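Local coordinates for acetoin utilization protein (Exiguobacterium sibiricum, PDB 2Q04) that probably transfers an acetyl group from acetyl-CoA as a GNAT-family acetyltransferase, perhaps in acetoin utilization, at residues R10-I21 and R106-L116; S27-L35 and E47-I55. All coordinates share one frame; numbering follows the deposited sequence.

Contact 1. Residues R10-I21 and R106-L116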
ATOM      1  N   ARG A  10      16.808  -5.152   0.460  1.00 55.04           N
ATOM      2  CA  ARG A  10      17.276  -5.739   1.713  1.00 55.22           C
ATOM      3  C   ARG A  10      16.887  -7.219   1.728  1.00 55.41           C
ATOM      4  O   ARG A  10      15.869  -7.609   1.143  1.00 55.63           O
ATOM      5  CB  ARG A  10      16.650  -5.030   2.921  1.00 55.39           C
ATOM      6  CG  ARG A  10      17.006  -3.543   3.061  1.00 56.09           C
ATOM      7  CD  ARG A  10      18.436  -3.337   3.472  1.00 56.93           C
ATOM      8  NE  ARG A  10      18.700  -1.942   3.850  1.00 58.23           N
ATOM      9  CZ  ARG A  10      18.958  -0.949   2.984  1.00 57.54           C
ATOM     10  NH1 ARG A  10      18.972  -1.176   1.675  1.00 57.93           N
ATOM     11  NH2 ARG A  10      19.193   0.283   3.436  1.00 58.39           N
ATOM     12  N   THR A  11      17.719  -8.043   2.350  1.00 55.06           N
ATOM     13  CA  THR A  11      17.405  -9.448   2.526  1.00 54.67           C
ATOM     14  C   THR A  11      16.836  -9.666   3.915  1.00 54.97           C
ATOM     15  O   THR A  11      17.465  -9.339   4.906  1.00 55.69           O
ATOM     16  CB  THR A  11      18.639 -10.325   2.348  1.00 55.06           C
ATOM     17  OG1 THR A  11      19.114 -10.212   1.001  1.00 53.88           O
ATOM     18  CG2 THR A  11      18.310 -11.794   2.650  1.00 53.87           C
ATOM     19  N   LEU A  12      15.617 -10.176   3.974  1.00 55.85           N
ATOM     20  CA  LEU A  12      14.962 -10.454   5.233  1.00 55.23           C
ATOM     21  C   LEU A  12      15.039 -11.935   5.497  1.00 55.87           C
ATOM     22  O   LEU A  12      14.714 -12.743   4.631  1.00 55.49           O
ATOM     23  CB  LEU A  12      13.488 -10.004   5.186  1.00 55.05           C
ATOM     24  CG  LEU A  12      12.685 -10.198   6.480  1.00 54.08           C
ATOM     25  CD1 LEU A  12      13.337  -9.456   7.631  1.00 56.87           C
ATOM     26  CD2 LEU A  12      11.249  -9.751   6.306  1.00 53.89           C
ATOM     27  N   GLU A  13      15.534 -12.298   6.667  1.00 56.51           N
ATOM     28  CA  GLU A  13      15.570 -13.684   7.066  1.00 57.38           C
ATOM     29  C   GLU A  13      14.244 -14.052   7.670  1.00 57.11           C
ATOM     30  O   GLU A  13      13.569 -13.203   8.266  1.00 57.54           O
ATOM     31  CB  GLU A  13      16.702 -13.930   8.059  1.00 57.59           C
ATOM     32  CG  GLU A  13      18.108 -13.925   7.407  1.00 58.32           C
ATOM     33  CD  GLU A  13      19.217 -14.052   8.418  1.00 59.73           C
ATOM     34  OE1 GLU A  13      19.086 -13.467   9.514  1.00 66.33           O
ATOM     35  OE2 GLU A  13      20.231 -14.726   8.119  1.00 64.13           O
ATOM     36  N   THR A  14      13.813 -15.287   7.427  1.00 56.83           N
ATOM     37  CA  THR A  14      12.546 -15.791   7.965  1.00 56.23           C
ATOM     38  C   THR A  14      12.700 -17.263   8.325  1.00 56.45           C
ATOM     39  O   THR A  14      13.767 -17.856   8.120  1.00 56.77           O
ATOM     40  CB  THR A  14      11.368 -15.649   6.926  1.00 55.32           C
ATOM     41  OG1 THR A  14      11.437 -16.703   5.969  1.00 54.13           O
ATOM     42  CG2 THR A  14      11.420 -14.314   6.208  1.00 55.08           C
ATOM     43  N   SER A  15      11.628 -17.858   8.836  1.00 56.81           N
ATOM     44  CA  SER A  15      11.608 -19.288   9.146  1.00 56.92           C
ATOM     45  C   SER A  15      11.598 -20.116   7.855  1.00 57.29           C
ATOM     46  O   SER A  15      11.891 -21.303   7.871  1.00 57.52           O
ATOM     47  CB  SER A  15      10.382 -19.622   9.995  1.00 56.83           C
ATOM     48  OG  SER A  15       9.209 -19.055   9.436  1.00 55.92           O
ATOM     49  N   LEU A  16      11.214 -19.478   6.754  1.00 58.23           N
ATOM     50  CA  LEU A  16      11.241 -20.104   5.433  1.00 58.58           C
ATOM     51  C   LEU A  16      12.315 -19.440   4.559  1.00 58.50           C
ATOM     52  O   LEU A  16      12.599 -19.898   3.456  1.00 56.99           O
ATOM     53  CB  LEU A  16       9.874 -19.929   4.757  1.00 58.61           C
ATOM     54  CG  LEU A  16       8.653 -20.268   5.617  1.00 58.13           C
ATOM     55  CD1 LEU A  16       7.392 -19.934   4.880  1.00 58.22           C
ATOM     56  CD2 LEU A  16       8.666 -21.740   6.019  1.00 58.34           C
ATOM     57  N   GLY A  17      12.936 -18.384   5.102  1.00 59.24           N
ATOM     58  CA  GLY A  17      13.717 -17.425   4.314  1.00 58.39           C
ATOM     59  C   GLY A  17      15.014 -17.962   3.832  1.00 57.99           C
ATOM     60  O   GLY A  17      15.271 -19.141   3.957  1.00 59.05           O
ATOM     61  N   PRO A  18      15.887 -17.077   3.320  1.00 56.90           N
ATOM     62  CA  PRO A  18      15.713 -15.616   3.299  1.00 55.98           C
ATOM     63  C   PRO A  18      14.817 -15.111   2.169  1.00 54.35           C
ATOM     64  O   PRO A  18      14.674 -15.767   1.143  1.00 53.45           O
ATOM     65  CB  PRO A  18      17.153 -15.092   3.108  1.00 56.71           C
ATOM     66  CG  PRO A  18      18.028 -16.348   2.879  1.00 56.95           C
ATOM     67  CD  PRO A  18      17.125 -17.487   2.652  1.00 56.45           C
ATOM     68  N   VAL A  19      14.290 -13.911   2.346  1.00 54.30           N
ATOM     69  CA  VAL A  19      13.381 -13.305   1.370  1.00 54.53           C
ATOM     70  C   VAL A  19      13.957 -11.981   0.897  1.00 53.98           C
ATOM     71  O   VAL A  19      14.370 -11.156   1.705  1.00 53.78           O
ATOM     72  CB  VAL A  19      11.950 -13.047   2.000  1.00 54.40           C
ATOM     73  CG1 VAL A  19      11.013 -12.452   0.969  1.00 54.19           C
ATOM     74  CG2 VAL A  19      11.369 -14.340   2.572  1.00 52.73           C
ATOM     75  N   GLU A  20      13.994 -11.785  -0.414  1.00 53.86           N
ATOM     76  CA  GLU A  20      14.526 -10.558  -0.974  1.00 54.05           C
ATOM     77  C   GLU A  20      13.433  -9.520  -1.078  1.00 54.84           C
ATOM     78  O   GLU A  20      12.389  -9.739  -1.732  1.00 54.46           O
ATOM     79  CB  GLU A  20      15.159 -10.809  -2.342  1.00 53.42           C
ATOM     80  CG  GLU A  20      16.127 -11.989  -2.369  1.00 52.93           C
ATOM     81  CD  GLU A  20      17.109 -11.981  -1.201  1.00 51.71           C
ATOM     82  OE1 GLU A  20      17.650 -10.901  -0.877  1.00 49.08           O
ATOM     83  OE2 GLU A  20      17.339 -13.058  -0.609  1.00 46.81           O
ATOM     84  N   ILE A  21      13.644  -8.404  -0.396  1.00 55.53           N
ATOM     85  CA  ILE A  21      12.691  -7.318  -0.377  1.00 55.80           C
ATOM     86  C   ILE A  21      13.271  -6.150  -1.135  1.00 55.50           C
ATOM     87  O   ILE A  21      14.242  -5.541  -0.701  1.00 55.05           O
ATOM     88  CB  ILE A  21      12.354  -6.923   1.051  1.00 55.87           C
ATOM     89  CG1 ILE A  21      11.701  -8.120   1.756  1.00 57.21           C
ATOM     90  CG2 ILE A  21      11.410  -5.708   1.067  1.00 57.11           C
ATOM     91  CD1 ILE A  21      11.395  -7.894   3.145  1.00 61.23           C
ATOM     92  N   ARG A 106       1.370 -18.335   4.618  1.00 57.97           N
ATOM     93  CA  ARG A 106       2.427 -19.121   5.279  1.00 58.30           C
ATOM     94  C   ARG A 106       3.621 -18.252   5.712  1.00 57.74           C
ATOM     95  O   ARG A 106       4.446 -18.685   6.524  1.00 57.01           O
ATOM     96  CB  ARG A 106       2.905 -20.266   4.371  1.00 57.68           C
ATOM     97  CG  ARG A 106       3.732 -19.827   3.174  1.00 58.62           C
ATOM     98  CD  ARG A 106       4.269 -21.048   2.404  1.00 60.10           C
ATOM     99  NE  ARG A 106       5.214 -20.670   1.346  1.00 63.66           N
ATOM    100  CZ  ARG A 106       4.860 -20.180   0.156  1.00 64.43           C
ATOM    101  NH1 ARG A 106       3.571 -19.972  -0.131  1.00 65.22           N
ATOM    102  NH2 ARG A 106       5.798 -19.869  -0.741  1.00 63.42           N
ATOM    103  N   PHE A 107       3.708 -17.034   5.161  1.00 57.79           N
ATOM    104  CA  PHE A 107       4.778 -16.083   5.522  1.00 58.16           C
ATOM    105  C   PHE A 107       4.326 -15.054   6.577  1.00 59.22           C
ATOM    106  O   PHE A 107       5.087 -14.151   6.945  1.00 59.21           O
ATOM    107  CB  PHE A 107       5.284 -15.354   4.273  1.00 57.57           C
ATOM    108  CG  PHE A 107       6.263 -16.142   3.478  1.00 57.11           C
ATOM    109  CD1 PHE A 107       7.609 -16.148   3.820  1.00 57.44           C
ATOM    110  CD2 PHE A 107       5.849 -16.898   2.399  1.00 57.66           C
ATOM    111  CE1 PHE A 107       8.522 -16.889   3.088  1.00 57.07           C
ATOM    112  CE2 PHE A 107       6.762 -17.642   1.665  1.00 57.11           C
ATOM    113  CZ  PHE A 107       8.096 -17.637   2.014  1.00 57.32           C
ATOM    114  N   ARG A 108       3.104 -15.203   7.071  1.00 60.23           N
ATOM    115  CA  ARG A 108       2.580 -14.287   8.067  1.00 60.93           C
ATOM    116  C   ARG A 108       3.350 -14.438   9.366  1.00 60.75           C
ATOM    117  O   ARG A 108       3.777 -15.537   9.715  1.00 60.42           O
ATOM    118  CB  ARG A 108       1.090 -14.552   8.307  1.00 61.65           C
ATOM    119  N   GLY A 109       3.563 -13.318  10.059  1.00 60.93           N
ATOM    120  CA  GLY A 109       4.272 -13.321  11.351  1.00 60.56           C
ATOM    121  C   GLY A 109       5.792 -13.193  11.225  1.00 60.52           C
ATOM    122  O   GLY A 109       6.505 -13.186  12.233  1.00 60.61           O
ATOM    123  N   GLN A 110       6.285 -13.081   9.984  1.00 60.04           N
ATOM    124  CA  GLN A 110       7.722 -12.960   9.730  1.00 59.54           C
ATOM    125  C   GLN A 110       8.116 -11.497   9.452  1.00 59.95           C
ATOM    126  O   GLN A 110       9.234 -11.218   9.007  1.00 60.45           O
ATOM    127  CB  GLN A 110       8.124 -13.843   8.556  1.00 59.06           C
ATOM    128  CG  GLN A 110       7.841 -15.324   8.771  1.00 58.30           C
ATOM    129  CD  GLN A 110       8.584 -15.907   9.980  1.00 59.48           C
ATOM    130  OE1 GLN A 110       8.024 -16.686  10.744  1.00 63.18           O
ATOM    131  NE2 GLN A 110       9.842 -15.512  10.155  1.00 55.33           N
ATOM    132  N   GLN A 111       7.183 -10.576   9.713  1.00 59.42           N
ATOM    133  CA  GLN A 111       7.441  -9.129   9.601  1.00 59.09           C
ATOM    134  C   GLN A 111       7.831  -8.693   8.183  1.00 57.80           C
ATOM    135  O   GLN A 111       8.591  -7.733   7.999  1.00 58.30           O
ATOM    136  CB  GLN A 111       8.504  -8.694  10.617  1.00 59.30           C
ATOM    137  CG  GLN A 111       8.147  -9.071  12.058  1.00 62.49           C
ATOM    138  CD  GLN A 111       8.884  -8.239  13.083  1.00 65.81           C
ATOM    139  OE1 GLN A 111      10.112  -8.117  13.039  1.00 72.16           O
ATOM    140  NE2 GLN A 111       8.148  -7.680  14.023  1.00 68.36           N
ATOM    141  N   ILE A 112       7.253  -9.348   7.195  1.00 56.47           N
ATOM    142  CA  ILE A 112       7.512  -9.006   5.812  1.00 56.59           C
ATOM    143  C   ILE A 112       6.855  -7.689   5.442  1.00 57.11           C
ATOM    144  O   ILE A 112       7.453  -6.867   4.746  1.00 57.04           O
ATOM    145  CB  ILE A 112       7.037 -10.119   4.863  1.00 56.39           C
ATOM    146  CG1 ILE A 112       7.988 -11.326   4.981  1.00 57.11           C
ATOM    147  CG2 ILE A 112       6.974  -9.602   3.405  1.00 53.85           C
ATOM    148  CD1 ILE A 112       7.580 -12.511   4.185  1.00 58.26           C
ATOM    149  N   GLY A 113       5.618  -7.484   5.916  1.00 57.28           N
ATOM    150  CA  GLY A 113       4.896  -6.235   5.673  1.00 56.92           C
ATOM    151  C   GLY A 113       5.694  -5.036   6.132  1.00 56.47           C
ATOM    152  O   GLY A 113       5.868  -4.080   5.389  1.00 54.78           O
ATOM    153  N   LYS A 114       6.194  -5.108   7.369  1.00 57.25           N
ATOM    154  CA  LYS A 114       7.036  -4.050   7.936  1.00 58.20           C
ATOM    155  C   LYS A 114       8.193  -3.703   7.002  1.00 58.47           C
ATOM    156  O   LYS A 114       8.416  -2.532   6.694  1.00 59.48           O
ATOM    157  CB  LYS A 114       7.597  -4.482   9.316  1.00 58.83           C
ATOM    158  CG  LYS A 114       6.573  -4.459  10.462  1.00 60.36           C
ATOM    159  N   LYS A 115       8.925  -4.724   6.554  1.00 58.15           N
ATOM    160  CA  LYS A 115      10.093  -4.515   5.681  1.00 58.08           C
ATOM    161  C   LYS A 115       9.699  -4.055   4.313  1.00 57.20           C
ATOM    162  O   LYS A 115      10.403  -3.285   3.686  1.00 57.83           O
ATOM    163  CB  LYS A 115      10.917  -5.790   5.562  1.00 57.97           C
ATOM    164  CG  LYS A 115      12.016  -5.899   6.563  1.00 61.59           C
ATOM    165  CD  LYS A 115      13.204  -5.011   6.195  1.00 61.27           C
ATOM    166  CE  LYS A 115      14.360  -5.218   7.155  1.00 63.03           C
ATOM    167  NZ  LYS A 115      15.579  -4.505   6.719  1.00 66.03           N
ATOM    168  N   LEU A 116       8.634  -4.620   3.802  1.00 56.99           N
ATOM    169  CA  LEU A 116       8.093  -4.199   2.535  1.00 56.97           C
ATOM    170  C   LEU A 116       7.903  -2.677   2.562  1.00 57.47           C
ATOM    171  O   LEU A 116       8.282  -1.979   1.619  1.00 57.40           O
ATOM    172  CB  LEU A 116       6.753  -4.891   2.297  1.00 56.78           C
ATOM    173  CG  LEU A 116       6.498  -5.588   0.965  1.00 56.20           C
ATOM    174  CD1 LEU A 116       7.690  -6.254   0.441  1.00 56.12           C
ATOM    175  CD2 LEU A 116       5.369  -6.601   1.149  1.00 57.84           C
TER
HETATM  176  O   HOH W   1      11.760 -11.992   9.753  1.00 51.36           O
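The L16 side chain lies over one face of the F107 ring, with L16 CD1 3.7 Å from the ring centroid and only 12° off its normal, a clear CH-pi contact. V19 adds a methyl to the same ring obliquely, V19 CG2 reaching F107 CE1 at 3.9 Å. Between the paired strands, the loop is shaped by an ST turn in which T14 OG1 accepts from L16 N at 2.9 Å. Q110 crosses T14 at about a right angle, its aliphatic carbons against the threonine CB and CG2 while its amide group lies beside the start of S15. With an alanine in its place the CG and amide are gone, which would probably open a gap beside T14 and leave S15 without its neighbour across the contact. One water bridges the backbones, donating to E13 O at 2.6 Å and to Q110 O at 2.7 Å.

Further along, L12 holds its CG anti to the backbone N (chi1 -178°), which sends CD2 into the start of the helix, 3.9 Å from I112 CG1, while both of its methyls rest on K115 CG. I21 comes in across the lysine, tightly: I21 CD1 is 3.2 Å from K115 CB. The CG2 branch of I21 meets the following helix residue, 3.8 Å from L116 CD1.

Segment 106-116 holds an R-G-Q-Q-I-G run resembling the Q/R-x-x-G-x-G/A motif that grips the acetyl-CoA pyrophosphate in GNAT enzymes; it probably serves likewise, though Q111 replaces the first glycine. Helix 112-121 and F107 also pack on strands 62-68 and 71-79, through A66, Q68, I73 and V76, and R106 forms a salt bridge with D36. Strand 19-23 pairs with 62-68, so the hairpin forms the sheet edge and helix 112-121 packs on the face made by both.

Contact 2. Residues S27-L35 and E47-I55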
ATOM      1  N   SER A  27       8.385  -3.131 -14.922  1.00 57.47           N
ATOM      2  CA  SER A  27       7.379  -4.003 -15.524  1.00 57.61           C
ATOM      3  C   SER A  27       8.033  -5.195 -16.213  1.00 57.41           C
ATOM      4  O   SER A  27       7.598  -6.340 -16.038  1.00 57.11           O
ATOM      5  CB  SER A  27       6.551  -3.220 -16.547  1.00 57.50           C
ATOM      6  OG  SER A  27       5.931  -2.112 -15.953  1.00 59.06           O
ATOM      7  N   GLN A  28       9.073  -4.917 -17.006  1.00 57.09           N
ATOM      8  CA  GLN A  28       9.772  -5.952 -17.759  1.00 56.72           C
ATOM      9  C   GLN A  28      10.220  -7.082 -16.848  1.00 56.27           C
ATOM     10  O   GLN A  28      10.015  -8.253 -17.160  1.00 55.79           O
ATOM     11  CB  GLN A  28      10.986  -5.359 -18.488  1.00 56.89           C
ATOM     12  N   ILE A  29      10.809  -6.723 -15.700  1.00 55.81           N
ATOM     13  CA  ILE A  29      11.320  -7.719 -14.759  1.00 55.62           C
ATOM     14  C   ILE A  29      10.176  -8.416 -13.992  1.00 55.25           C
ATOM     15  O   ILE A  29      10.219  -9.623 -13.776  1.00 54.49           O
ATOM     16  CB  ILE A  29      12.353  -7.093 -13.742  1.00 55.95           C
ATOM     17  CG1 ILE A  29      13.761  -6.986 -14.383  1.00 57.20           C
ATOM     18  CG2 ILE A  29      12.457  -7.947 -12.492  1.00 55.58           C
ATOM     19  CD1 ILE A  29      13.964  -5.781 -15.276  1.00 58.84           C
ATOM     20  N   LEU A  30       9.159  -7.649 -13.593  1.00 55.80           N
ATOM     21  CA  LEU A  30       7.987  -8.220 -12.874  1.00 55.80           C
ATOM     22  C   LEU A  30       7.298  -9.319 -13.664  1.00 56.25           C
ATOM     23  O   LEU A  30       6.782 -10.274 -13.085  1.00 56.72           O
ATOM     24  CB  LEU A  30       6.960  -7.138 -12.554  1.00 55.98           C
ATOM     25  CG  LEU A  30       7.135  -6.385 -11.243  1.00 57.88           C
ATOM     26  CD1 LEU A  30       5.981  -5.409 -11.055  1.00 56.98           C
ATOM     27  CD2 LEU A  30       7.224  -7.357 -10.054  1.00 57.26           C
ATOM     28  N   ALA A  31       7.249  -9.156 -14.988  1.00 56.07           N
ATOM     29  CA  ALA A  31       6.566 -10.111 -15.861  1.00 56.03           C
ATOM     30  C   ALA A  31       7.247 -11.476 -15.871  1.00 56.01           C
ATOM     31  O   ALA A  31       6.616 -12.486 -16.180  1.00 55.64           O
ATOM     32  CB  ALA A  31       6.484  -9.560 -17.273  1.00 56.03           C
ATOM     33  N   THR A  32       8.540 -11.501 -15.541  1.00 56.61           N
ATOM     34  CA  THR A  32       9.318 -12.753 -15.542  1.00 56.51           C
ATOM     35  C   THR A  32       9.128 -13.556 -14.236  1.00 56.15           C
ATOM     36  O   THR A  32       9.410 -14.754 -14.192  1.00 55.21           O
ATOM     37  CB  THR A  32      10.818 -12.481 -15.744  1.00 56.33           C
ATOM     38  OG1 THR A  32      11.322 -11.716 -14.644  1.00 57.96           O
ATOM     39  CG2 THR A  32      11.059 -11.723 -17.049  1.00 55.45           C
ATOM     40  N   TYR A  33       8.662 -12.886 -13.181  1.00 56.23           N
ATOM     41  CA  TYR A  33       8.412 -13.556 -11.910  1.00 56.66           C
ATOM     42  C   TYR A  33       7.058 -14.265 -11.930  1.00 57.09           C
ATOM     43  O   TYR A  33       6.333 -14.213 -12.922  1.00 57.18           O
ATOM     44  CB  TYR A  33       8.463 -12.555 -10.744  1.00 56.94           C
ATOM     45  CG  TYR A  33       9.791 -11.834 -10.586  1.00 56.24           C
ATOM     46  CD1 TYR A  33      10.996 -12.521 -10.666  1.00 58.53           C
ATOM     47  CD2 TYR A  33       9.830 -10.481 -10.283  1.00 56.55           C
ATOM     48  CE1 TYR A  33      12.212 -11.861 -10.511  1.00 58.49           C
ATOM     49  CE2 TYR A  33      11.037  -9.816 -10.104  1.00 57.29           C
ATOM     50  CZ  TYR A  33      12.223 -10.510 -10.220  1.00 58.04           C
ATOM     51  OH  TYR A  33      13.418  -9.850 -10.047  1.00 57.61           O
ATOM     52  N   LYS A  34       6.740 -14.947 -10.833  1.00 57.59           N
ATOM     53  CA  LYS A  34       5.489 -15.681 -10.710  1.00 58.08           C
ATOM     54  C   LYS A  34       4.841 -15.402  -9.355  1.00 58.53           C
ATOM     55  O   LYS A  34       5.409 -15.709  -8.320  1.00 58.85           O
ATOM     56  CB  LYS A  34       5.751 -17.184 -10.854  1.00 58.16           C
ATOM     57  CG  LYS A  34       4.501 -18.053 -10.738  1.00 58.94           C
ATOM     58  CD  LYS A  34       4.798 -19.513 -11.071  1.00 58.62           C
ATOM     59  CE  LYS A  34       3.521 -20.350 -11.116  1.00 59.51           C
ATOM     60  NZ  LYS A  34       3.775 -21.753 -11.571  1.00 57.47           N
ATOM     61  N   LEU A  35       3.651 -14.816  -9.369  1.00 59.13           N
ATOM     62  CA  LEU A  35       2.920 -14.570  -8.126  1.00 59.44           C
ATOM     63  C   LEU A  35       2.608 -15.880  -7.411  1.00 59.62           C
ATOM     64  O   LEU A  35       2.101 -16.834  -8.021  1.00 59.18           O
ATOM     65  CB  LEU A  35       1.611 -13.819  -8.395  1.00 59.89           C
ATOM     66  CG  LEU A  35       1.647 -12.291  -8.336  1.00 61.84           C
ATOM     67  CD1 LEU A  35       0.227 -11.738  -8.445  1.00 63.30           C
ATOM     68  CD2 LEU A  35       2.302 -11.802  -7.058  1.00 62.02           C
ATOM     69  N   GLU A  47      -4.464 -12.798 -12.819  1.00 61.93           N
ATOM     70  CA  GLU A  47      -5.033 -11.470 -13.041  1.00 61.40           C
ATOM     71  C   GLU A  47      -4.331 -10.413 -12.185  1.00 60.17           C
ATOM     72  O   GLU A  47      -4.120  -9.291 -12.630  1.00 59.99           O
ATOM     73  CB  GLU A  47      -6.549 -11.465 -12.732  1.00 61.75           C
ATOM     74  CG  GLU A  47      -7.422 -12.223 -13.762  1.00 65.58           C
ATOM     75  CD  GLU A  47      -7.242 -13.747 -13.703  1.00 70.28           C
ATOM     76  OE1 GLU A  47      -6.670 -14.244 -12.708  1.00 74.01           O
ATOM     77  OE2 GLU A  47      -7.676 -14.440 -14.657  1.00 73.53           O
ATOM     78  N   GLN A  48      -3.990 -10.781 -10.946  1.00 59.44           N
ATOM     79  CA  GLN A  48      -3.334  -9.849 -10.011  1.00 59.52           C
ATOM     80  C   GLN A  48      -1.890  -9.557 -10.438  1.00 59.45           C
ATOM     81  O   GLN A  48      -1.378  -8.468 -10.193  1.00 59.84           O
ATOM     82  CB  GLN A  48      -3.353 -10.417  -8.573  1.00 59.36           C
ATOM     83  CG  GLN A  48      -2.902  -9.398  -7.467  1.00 60.16           C
ATOM     84  CD  GLN A  48      -3.881  -8.215  -7.297  1.00 61.71           C
ATOM     85  OE1 GLN A  48      -4.977  -8.214  -7.857  1.00 58.53           O
ATOM     86  NE2 GLN A  48      -3.475  -7.216  -6.518  1.00 55.09           N
ATOM     87  N   HIS A  49      -1.236 -10.546 -11.057  1.00 59.14           N
ATOM     88  CA  HIS A  49       0.134 -10.376 -11.574  1.00 58.98           C
ATOM     89  C   HIS A  49       0.130  -9.336 -12.693  1.00 58.62           C
ATOM     90  O   HIS A  49       0.936  -8.402 -12.695  1.00 58.65           O
ATOM     91  CB  HIS A  49       0.673 -11.729 -12.099  1.00 59.27           C
ATOM     92  CG  HIS A  49       2.107 -11.685 -12.543  1.00 59.32           C
ATOM     93  ND1 HIS A  49       2.504 -12.050 -13.814  1.00 60.08           N
ATOM     94  CD2 HIS A  49       3.237 -11.341 -11.879  1.00 59.14           C
ATOM     95  CE1 HIS A  49       3.818 -11.931 -13.912  1.00 59.21           C
ATOM     96  NE2 HIS A  49       4.286 -11.500 -12.754  1.00 59.54           N
ATOM     97  N   GLU A  50      -0.805  -9.495 -13.623  1.00 58.19           N
ATOM     98  CA  GLU A  50      -0.998  -8.544 -14.713  1.00 57.77           C
ATOM     99  C   GLU A  50      -1.291  -7.128 -14.173  1.00 57.54           C
ATOM    100  O   GLU A  50      -0.919  -6.136 -14.787  1.00 57.78           O
ATOM    101  CB  GLU A  50      -2.145  -9.023 -15.609  1.00 57.42           C
ATOM    102  CG  GLU A  50      -2.591  -8.045 -16.667  1.00 56.03           C
ATOM    103  CD  GLU A  50      -3.685  -8.631 -17.565  1.00 57.03           C
ATOM    104  OE1 GLU A  50      -3.357  -9.498 -18.413  1.00 51.09           O
ATOM    105  OE2 GLU A  50      -4.872  -8.231 -17.412  1.00 47.53           O
ATOM    106  N   ALA A  51      -1.950  -7.057 -13.019  1.00 56.83           N
ATOM    107  CA  ALA A  51      -2.248  -5.777 -12.378  1.00 57.35           C
ATOM    108  C   ALA A  51      -0.986  -5.121 -11.801  1.00 57.58           C
ATOM    109  O   ALA A  51      -0.852  -3.904 -11.822  1.00 57.94           O
ATOM    110  CB  ALA A  51      -3.290  -5.966 -11.277  1.00 57.53           C
ATOM    111  N   LEU A  52      -0.090  -5.930 -11.244  1.00 57.73           N
ATOM    112  CA  LEU A  52       1.163  -5.409 -10.669  1.00 57.31           C
ATOM    113  C   LEU A  52       2.073  -4.903 -11.772  1.00 56.61           C
ATOM    114  O   LEU A  52       2.694  -3.843 -11.641  1.00 56.98           O
ATOM    115  CB  LEU A  52       1.886  -6.501  -9.861  1.00 57.41           C
ATOM    116  CG  LEU A  52       1.123  -7.091  -8.661  1.00 59.69           C
ATOM    117  CD1 LEU A  52       1.938  -8.216  -8.016  1.00 60.96           C
ATOM    118  CD2 LEU A  52       0.768  -6.012  -7.630  1.00 59.91           C
ATOM    119  N   VAL A  53       2.155  -5.667 -12.857  1.00 55.63           N
ATOM    120  CA  VAL A  53       2.958  -5.288 -14.001  1.00 55.52           C
ATOM    121  C   VAL A  53       2.480  -3.948 -14.564  1.00 56.06           C
ATOM    122  O   VAL A  53       3.288  -3.061 -14.844  1.00 56.24           O
ATOM    123  CB  VAL A  53       2.889  -6.368 -15.118  1.00 55.04           C
ATOM    124  CG1 VAL A  53       3.511  -5.853 -16.398  1.00 55.93           C
ATOM    125  CG2 VAL A  53       3.585  -7.660 -14.663  1.00 53.13           C
ATOM    126  N   GLU A  54       1.162  -3.803 -14.701  1.00 56.19           N
ATOM    127  CA  GLU A  54       0.570  -2.580 -15.234  1.00 55.94           C
ATOM    128  C   GLU A  54       0.860  -1.389 -14.362  1.00 55.36           C
ATOM    129  O   GLU A  54       1.153  -0.319 -14.856  1.00 55.93           O
ATOM    130  CB  GLU A  54      -0.929  -2.743 -15.385  1.00 56.52           C
ATOM    131  CG  GLU A  54      -1.335  -3.508 -16.626  1.00 59.45           C
ATOM    132  CD  GLU A  54      -2.818  -3.735 -16.707  1.00 59.33           C
ATOM    133  OE1 GLU A  54      -3.526  -3.427 -15.717  1.00 60.22           O
ATOM    134  OE2 GLU A  54      -3.284  -4.225 -17.760  1.00 62.11           O
ATOM    135  N   ILE A  55       0.739  -1.567 -13.059  1.00 54.79           N
ATOM    136  CA  ILE A  55       1.042  -0.502 -12.125  1.00 55.20           C
ATOM    137  C   ILE A  55       2.504  -0.063 -12.268  1.00 55.66           C
ATOM    138  O   ILE A  55       2.792   1.130 -12.343  1.00 55.52           O
ATOM    139  CB  ILE A  55       0.776  -0.940 -10.666  1.00 55.51           C
ATOM    140  CG1 ILE A  55      -0.738  -1.043 -10.409  1.00 54.89           C
ATOM    141  CG2 ILE A  55       1.408   0.048  -9.687  1.00 56.22           C
ATOM    142  CD1 ILE A  55      -1.102  -1.705  -9.064  1.00 55.07           C
TER
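In the GNAT fold the first helices lie between the N-terminal strand and the central hairpin, and here the short helix 27-30, with the turn and strand that follow it, packs on helix 45-56. Two side-chain-to-backbone hydrogen bonds tie them. At one end S27 OG donates to V53 O at 3.0 Å, tilted 17° from the carbonyl plane. At the other, H49 NE2 donates to L30 O at 2.8 Å, bent and some 21° out of the imidazole plane. The L30 carbonyl is gripped twice, since Y33 N closes the type I turn from the opposite face of its plane. Holding CG anti to the backbone N (chi1 -175°) carries the H49 ring off the helix toward this turn, where the A31 carbonyl oxygen also lies at its edge.

Apolar groups fill in between. V53 sets CG2 against L30 CB at 4.0 Å, with the A31 methyl nearby, and L30 CD1 rests on the L52 carbonyl. L35 leans on the helix backbone: its CD1 is 3.2 Å from H49 N, a close fit, and also meets Q48 CB, whereas L35 CD2 faces L52 CD1 at 3.7 Å.

Beneath, L30 and L52 continue onto I63, Y75 and T77 of the sheet. An ethanediol and an acetate, probably from the crystallisation liquor, lie close to H49. Two helices in succession, pressed together on one sheet face before the central strands, are typical of GNAT acetyltransferases.

Overall arrangement
Both contacts are partly buried and involve the same sheet, with the helices of the two on opposite faces of it: strand 62-68 offers A66 and Q68 to contact 1 and I63 and I65 to contact 2. Their centres are 20 Å apart and their nearest atoms about 8 Å, so they do not touch, although strand 19-23 leads directly into helix 27-30. Contact 1 is the longer-range closure, joining segments 85 residues apart, and relies on apolar packing, a CH-pi contact and a bridging water. Contact 2 joins near neighbours in sequence, and direct hydrogen bonds to backbone carbonyls supplement its leucine and valine packing.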